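Local coordinates for protein putative fimbrial subunit (PDB 4HSQ) that probably forms the polymerised shaft of a cell-surface pilus used for adhesion, here represented by its two C-terminal immunoglobulin-like domains, D2 and D3, at residues Asn114-Lys119 with Asp261-Val266. Numbering follows the deposited sequence.
Sequences NTTELK and DEVTLV. With CA (calcium ion), chain B.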
loop_
_atom_site.group_PDB
_atom_site.type_symbol
_atom_site.label_atom_id
_atom_site.label_comp_id
_atom_site.label_asym_id
_atom_site.label_seq_id
_atom_site.Cartn_x
_atom_site.Cartn_y
_atom_site.Cartn_z
ATOM N N ASN A 114 -1.476 -2.845 -12.901
ATOM C CA ASN A 114 -2.335 -2.282 -13.957
ATOM C C ASN A 114 -3.496 -1.413 -13.489
ATOM O O ASN A 114 -4.177 -0.820 -14.327
ATOM C CB ASN A 114 -2.815 -3.402 -14.878
ATOM C CG ASN A 114 -1.693 -3.978 -15.737
ATOM O OD1 ASN A 114 -0.666 -3.340 -16.007
ATOM N ND2 ASN A 114 -1.875 -5.198 -16.207
ATOM N N THR A 115 -3.678 -1.250 -12.160
ATOM C CA THR A 115 -4.681 -0.331 -11.614
ATOM C C THR A 115 -4.041 0.344 -10.415
ATOM O O THR A 115 -3.263 -0.299 -9.696
ATOM C CB THR A 115 -6.007 -1.054 -11.205
ATOM O OG1 THR A 115 -5.726 -2.047 -10.208
ATOM C CG2 THR A 115 -6.777 -1.664 -12.406
ATOM N N THR A 116 -4.443 1.569 -10.123
ATOM C CA THR A 116 -3.950 2.193 -8.891
ATOM C C THR A 116 -4.606 1.493 -7.716
ATOM O O THR A 116 -3.943 1.275 -6.708
ATOM C CB THR A 116 -4.237 3.696 -8.870
ATOM O OG1 THR A 116 -5.648 3.893 -9.005
ATOM C CG2 THR A 116 -3.485 4.454 -9.977
ATOM N N GLU A 117 -5.897 1.079 -7.864
ATOM C CA GLU A 117 -6.590 0.413 -6.758
ATOM C C GLU A 117 -6.104 -1.002 -6.511
ATOM O O GLU A 117 -5.777 -1.721 -7.439
ATOM C CB GLU A 117 -8.123 0.387 -6.948
ATOM C CG GLU A 117 -8.634 -0.548 -8.034
ATOM C CD GLU A 117 -10.140 -0.710 -8.091
ATOM O OE1 GLU A 117 -10.853 -0.059 -7.296
ATOM O OE2 GLU A 117 -10.610 -1.492 -8.946
ATOM N N LEU A 118 -6.065 -1.385 -5.237
ATOM C CA LEU A 118 -5.771 -2.752 -4.824
ATOM C C LEU A 118 -6.789 -3.041 -3.739
ATOM O O LEU A 118 -6.770 -2.408 -2.680
ATOM C CB LEU A 118 -4.302 -2.913 -4.351
ATOM C CG LEU A 118 -3.848 -4.343 -4.017
ATOM C CD1 LEU A 118 -2.324 -4.471 -4.172
ATOM C CD2 LEU A 118 -4.268 -4.727 -2.584
ATOM N N LYS A 119 -7.708 -3.955 -4.033
ATOM C CA LYS A 119 -8.800 -4.283 -3.129
ATOM C C LYS A 119 -8.496 -5.461 -2.247
ATOM O O LYS A 119 -7.739 -6.345 -2.624
ATOM C CB LYS A 119 -10.078 -4.579 -3.942
ATOM C CG LYS A 119 -10.484 -3.365 -4.806
ATOM C CD LYS A 119 -11.759 -3.597 -5.629
ATOM C CE LYS A 119 -11.580 -4.582 -6.740
ATOM N NZ LYS A 119 -12.669 -4.455 -7.748
ATOM N N ASP A 261 -0.088 7.237 -18.661
ATOM C CA ASP A 261 -1.224 6.345 -18.643
ATOM C C ASP A 261 -2.030 6.618 -17.369
ATOM O O ASP A 261 -1.720 7.558 -16.624
ATOM C CB ASP A 261 -0.792 4.880 -18.810
ATOM C CG ASP A 261 0.106 4.349 -17.719
ATOM O OD1 ASP A 261 0.028 4.858 -16.603
ATOM O OD2 ASP A 261 0.805 3.347 -17.964
ATOM N N GLU A 262 -3.078 5.837 -17.132
ATOM C CA GLU A 262 -3.969 6.077 -16.009
ATOM C C GLU A 262 -3.385 5.644 -14.636
ATOM O O GLU A 262 -4.037 5.890 -13.632
ATOM C CB GLU A 262 -5.349 5.414 -16.271
ATOM C CG GLU A 262 -5.349 3.892 -16.274
ATOM C CD GLU A 262 -5.091 3.222 -17.614
ATOM O OE1 GLU A 262 -4.337 3.781 -18.449
ATOM O OE2 GLU A 262 -5.631 2.110 -17.816
ATOM N N VAL A 263 -2.169 5.012 -14.583
ATOM C CA VAL A 263 -1.584 4.585 -13.291
ATOM C C VAL A 263 -0.288 5.382 -12.995
ATOM O O VAL A 263 0.391 5.122 -11.989
ATOM C CB VAL A 263 -1.328 3.038 -13.198
ATOM C CG1 VAL A 263 -2.612 2.244 -13.396
ATOM C CG2 VAL A 263 -0.248 2.567 -14.195
ATOM N N THR A 264 0.062 6.312 -13.891
ATOM C CA THR A 264 1.296 7.101 -13.820
ATOM C C THR A 264 1.021 8.591 -13.892
ATOM O O THR A 264 0.279 9.058 -14.748
ATOM C CB THR A 264 2.255 6.719 -14.987
ATOM O OG1 THR A 264 2.334 5.291 -15.080
ATOM C CG2 THR A 264 3.673 7.317 -14.828
ATOM N N LEU A 265 1.683 9.326 -13.028
ATOM C CA LEU A 265 1.694 10.767 -13.075
ATOM C C LEU A 265 3.031 11.113 -13.679
ATOM O O LEU A 265 4.038 10.575 -13.233
ATOM C CB LEU A 265 1.520 11.372 -11.693
ATOM C CG LEU A 265 1.280 12.886 -11.668
ATOM C CD1 LEU A 265 0.271 13.232 -10.591
ATOM C CD2 LEU A 265 2.563 13.636 -11.397
ATOM N N VAL A 266 3.046 11.970 -14.699
ATOM C CA VAL A 266 4.272 12.389 -15.375
ATOM C C VAL A 266 4.569 13.828 -14.969
ATOM O O VAL A 266 3.724 14.714 -15.113
ATOM C CB VAL A 266 4.220 12.235 -16.937
ATOM C CG1 VAL A 266 5.507 12.734 -17.593
ATOM C CG2 VAL A 266 3.934 10.808 -17.357
HETATM CA CA CA B . -1.632 9.623 -15.773
HETATM O O HOH W 1 -6.005 0.747 -15.183
HETATM O O HOH W 2 -1.437 11.882 -14.772
#
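Val263 points its side chain at the loop that leads into strand 117-127. CG1 stands beside its own backbone N (chi1 -59°), anti to the carbonyl carbon, and reaches over the backbone of that loop. Val263 CG1 lies 3.6 Å from Asn114 O and 3.8 Å from Thr115 CA. Thr116 answers with its methyl. CG2 sits anti to the Thr116 carbonyl carbon, and it comes alongside the base of the valine, Thr116 CG2 being 3.8 Å from Val263 CA. The same threonine side chain also touches Ile251, whose carbonyl binds calcium. At the outer edge a water donates to both Asn114 O (2.6 Å) and Glu262 OE2, joining the segments where no direct hydrogen bond does.

The type I turn Asp261-Thr264 presents the valine. Asp261 OD1 accepts from Val263 N (3.0 Å), an Asx turn, and from Thr264 OG1 (2.8 Å). Both donors lie above the carboxylate plane. Asp261 O and Thr264 O bind the calcium, with Ile251, Glu253, Asp260 and a water completing the site. Within 114-119, Thr115 OG1 hydrogen-bonds to Glu117 O in the carbonyl plane and ties Thr115 to Glu117 across this loop.

Strand 142-155 pairs with both segments, through His146 to Thr116 and Lys148 to Val263, at the junction of the two domains. The direct contact is small, mostly van der Waals packing of methyl groups on backbone, with a water bridge at its exposed edge. The calcium probably steadies the turn that carries Val263, and hence this interdomain surface.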